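Local coordinates for uncharacterized protein (Bacteroides ovatus, PDB 3P02) that is of unknown function but combines a probably immunoglobulin-like N-terminal beta domain with a C-terminal domain built on a large antiparallel beta sheet, at residues K10-F15 with G134-N139. Residues are numbered along the deposited sequence; the frame is centred on the assembly and turned at random. Where two conformers were deposited one is given.
Sequences KQLISF and GTYAVN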
loop_
_atom_site.group_PDB
_atom_site.type_symbol
_atom_site.label_atom_id
_atom_site.label_comp_id
_atom_site.label_asym_id
_atom_site.label_seq_id
_atom_site.Cartn_x
_atom_site.Cartn_y
_atom_site.Cartn_z
ATOM N N LYS A 10 -19.069 25.417 12.702
ATOM C CA LYS A 10 -19.759 24.831 11.550
ATOM C C LYS A 10 -20.061 25.926 10.473
ATOM O O LYS A 10 -21.120 25.918 9.817
ATOM C CB LYS A 10 -21.005 24.027 11.956
ATOM C CG LYS A 10 -20.634 22.649 12.493
ATOM C CD LYS A 10 -21.684 21.596 12.200
ATOM C CE LYS A 10 -22.642 21.387 13.347
ATOM N NZ LYS A 10 -23.203 20.013 13.332
ATOM N N GLN A 11 -19.094 26.843 10.295
ATOM C CA GLN A 11 -19.043 27.887 9.266
ATOM C C GLN A 11 -17.584 27.972 8.784
ATOM O O GLN A 11 -17.247 28.760 7.901
ATOM C CB GLN A 11 -19.621 29.246 9.724
ATOM C CG GLN A 11 -19.048 29.845 11.012
ATOM C CD GLN A 11 -17.819 30.717 10.854
ATOM O OE1 GLN A 11 -17.452 31.169 9.758
ATOM N NE2 GLN A 11 -17.180 31.018 11.978
ATOM N N LEU A 12 -16.733 27.118 9.372
ATOM C CA LEU A 12 -15.324 26.988 9.057
ATOM C C LEU A 12 -15.105 25.859 8.058
ATOM O O LEU A 12 -16.052 25.186 7.633
ATOM C CB LEU A 12 -14.483 26.802 10.328
ATOM C CG LEU A 12 -14.593 27.957 11.373
ATOM C CD1 LEU A 12 -13.849 27.608 12.649
ATOM C CD2 LEU A 12 -14.086 29.288 10.811
ATOM N N ILE A 13 -13.858 25.697 7.645
ATOM C CA ILE A 13 -13.515 24.787 6.557
ATOM C C ILE A 13 -12.938 23.478 7.068
ATOM O O ILE A 13 -12.246 23.455 8.076
ATOM C CB ILE A 13 -12.560 25.556 5.634
ATOM C CG1 ILE A 13 -13.286 26.839 5.105
ATOM C CG2 ILE A 13 -12.043 24.693 4.475
ATOM C CD1 ILE A 13 -12.437 27.849 4.673
ATOM N N SER A 14 -13.255 22.378 6.376
ATOM C CA SER A 14 -12.792 21.065 6.789
ATOM C C SER A 14 -12.497 20.196 5.589
ATOM O O SER A 14 -12.809 20.584 4.455
ATOM C CB SER A 14 -13.863 20.394 7.641
ATOM O OG SER A 14 -15.051 20.214 6.892
ATOM N N PHE A 15 -11.965 18.993 5.846
ATOM C CA PHE A 15 -11.765 18.013 4.794
ATOM C C PHE A 15 -12.892 17.001 4.802
ATOM O O PHE A 15 -13.448 16.689 5.866
ATOM C CB PHE A 15 -10.431 17.277 4.943
ATOM C CG PHE A 15 -9.219 18.109 4.668
ATOM C CD1 PHE A 15 -9.041 18.729 3.428
ATOM C CD2 PHE A 15 -8.243 18.288 5.649
ATOM C CE1 PHE A 15 -7.897 19.491 3.167
ATOM C CE2 PHE A 15 -7.077 19.011 5.368
ATOM C CZ PHE A 15 -6.917 19.613 4.134
ATOM N N GLY A 134 -7.815 31.593 15.371
ATOM C CA GLY A 134 -7.542 30.650 16.457
ATOM C C GLY A 134 -8.607 29.585 16.677
ATOM O O GLY A 134 -8.351 28.585 17.356
ATOM N N THR A 135 -9.800 29.762 16.082
ATOM C CA THR A 135 -10.912 28.812 16.203
ATOM C C THR A 135 -10.573 27.452 15.540
ATOM O O THR A 135 -11.212 26.449 15.848
ATOM C CB THR A 135 -12.200 29.400 15.628
ATOM O OG1 THR A 135 -11.946 29.797 14.283
ATOM C CG2 THR A 135 -12.717 30.588 16.434
ATOM N N TYR A 136 -9.533 27.406 14.673
ATOM C CA TYR A 136 -9.093 26.157 14.034
ATOM C C TYR A 136 -8.285 25.280 14.997
ATOM O O TYR A 136 -8.021 24.124 14.678
ATOM C CB TYR A 136 -8.295 26.442 12.753
ATOM C CG TYR A 136 -9.207 26.729 11.580
ATOM C CD1 TYR A 136 -9.629 28.029 11.300
ATOM C CD2 TYR A 136 -9.653 25.702 10.751
ATOM C CE1 TYR A 136 -10.507 28.292 10.248
ATOM C CE2 TYR A 136 -10.518 25.955 9.682
ATOM C CZ TYR A 136 -10.929 27.257 9.426
ATOM O OH TYR A 136 -11.805 27.505 8.394
ATOM N N ALA A 137 -7.950 25.798 16.186
ATOM C CA ALA A 137 -7.208 25.002 17.174
ATOM C C ALA A 137 -8.176 24.379 18.193
ATOM O O ALA A 137 -7.725 23.725 19.131
ATOM C CB ALA A 137 -6.197 25.901 17.896
ATOM N N VAL A 138 -9.489 24.627 18.045
ATOM C CA VAL A 138 -10.517 24.132 18.996
ATOM C C VAL A 138 -11.230 22.948 18.371
ATOM O O VAL A 138 -11.755 23.081 17.271
ATOM C CB VAL A 138 -11.538 25.224 19.385
ATOM C CG1 VAL A 138 -12.555 24.695 20.411
ATOM C CG2 VAL A 138 -10.836 26.474 19.908
ATOM N N ASN A 139 -11.264 21.795 19.072
ATOM C CA ASN A 139 -11.938 20.579 18.592
ATOM C C ASN A 139 -11.535 20.255 17.150
ATOM O O ASN A 139 -12.415 20.018 16.325
ATOM C CB ASN A 139 -13.476 20.752 18.700
ATOM C CG ASN A 139 -13.933 20.701 20.129
ATOM O OD1 ASN A 139 -13.249 20.137 20.951
ATOM N ND2 ASN A 139 -15.094 21.246 20.438
#
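Leu12 lies against the phenol end of Tyr136, its CB 3.7 Å from CZ and its CD2 3.8 Å from CE1. The other methyl, CD1, stands 4.2 Å above one face of the ring, offset toward the rim, and reaches on to Thr135, where it comes within 3.3 Å of OG1. The side chains of Leu12 and Thr135 cross at about a right angle; the threonine hydroxyl is itself hydrogen-bonded to Asn133. Beside this apolar patch the backbone N-H of Ile13 donates to Tyr136 OH, with Ile13 N 2.8 Å from OH and a nearly straight N-H...O angle of 161°. The same phenol oxygen is hydrogen-bonded to Glu130, so two polar partners hold it among buried side chains. Ile13 O lies at the ring edge, close to the ring plane and 3.4 Å from CE2; this carbonyl also accepts a hydrogen bond from Arg145. Residues 13-15 form an outermost strand of the four-stranded antiparallel sheet in the N-terminal domain, whose sequence family belongs to the E-set group of immunoglobulin-like folds. The 3-10 turn 134-137 sits in the connection between strands 122-130 and 146-154 of the neighbouring mixed sheet, and Tyr136 therefore bridges from that connection to the start of the edge strand. With chi1 at -81°, Tyr136 CG is anti to the carbonyl carbon, which brings the hydroxyl end of the ring up to Ile13 N. A phenylalanine in its place would probably keep much of the leucine packing but leave Ile13 N-H and Glu130 without their shared hydroxyl. The Ile13 side chain lies beside the phenol oxygen, CB 3.5 Å from OH, and packs against Val43 and Val45 of strand 36-45 and Val128 of strand 122-130.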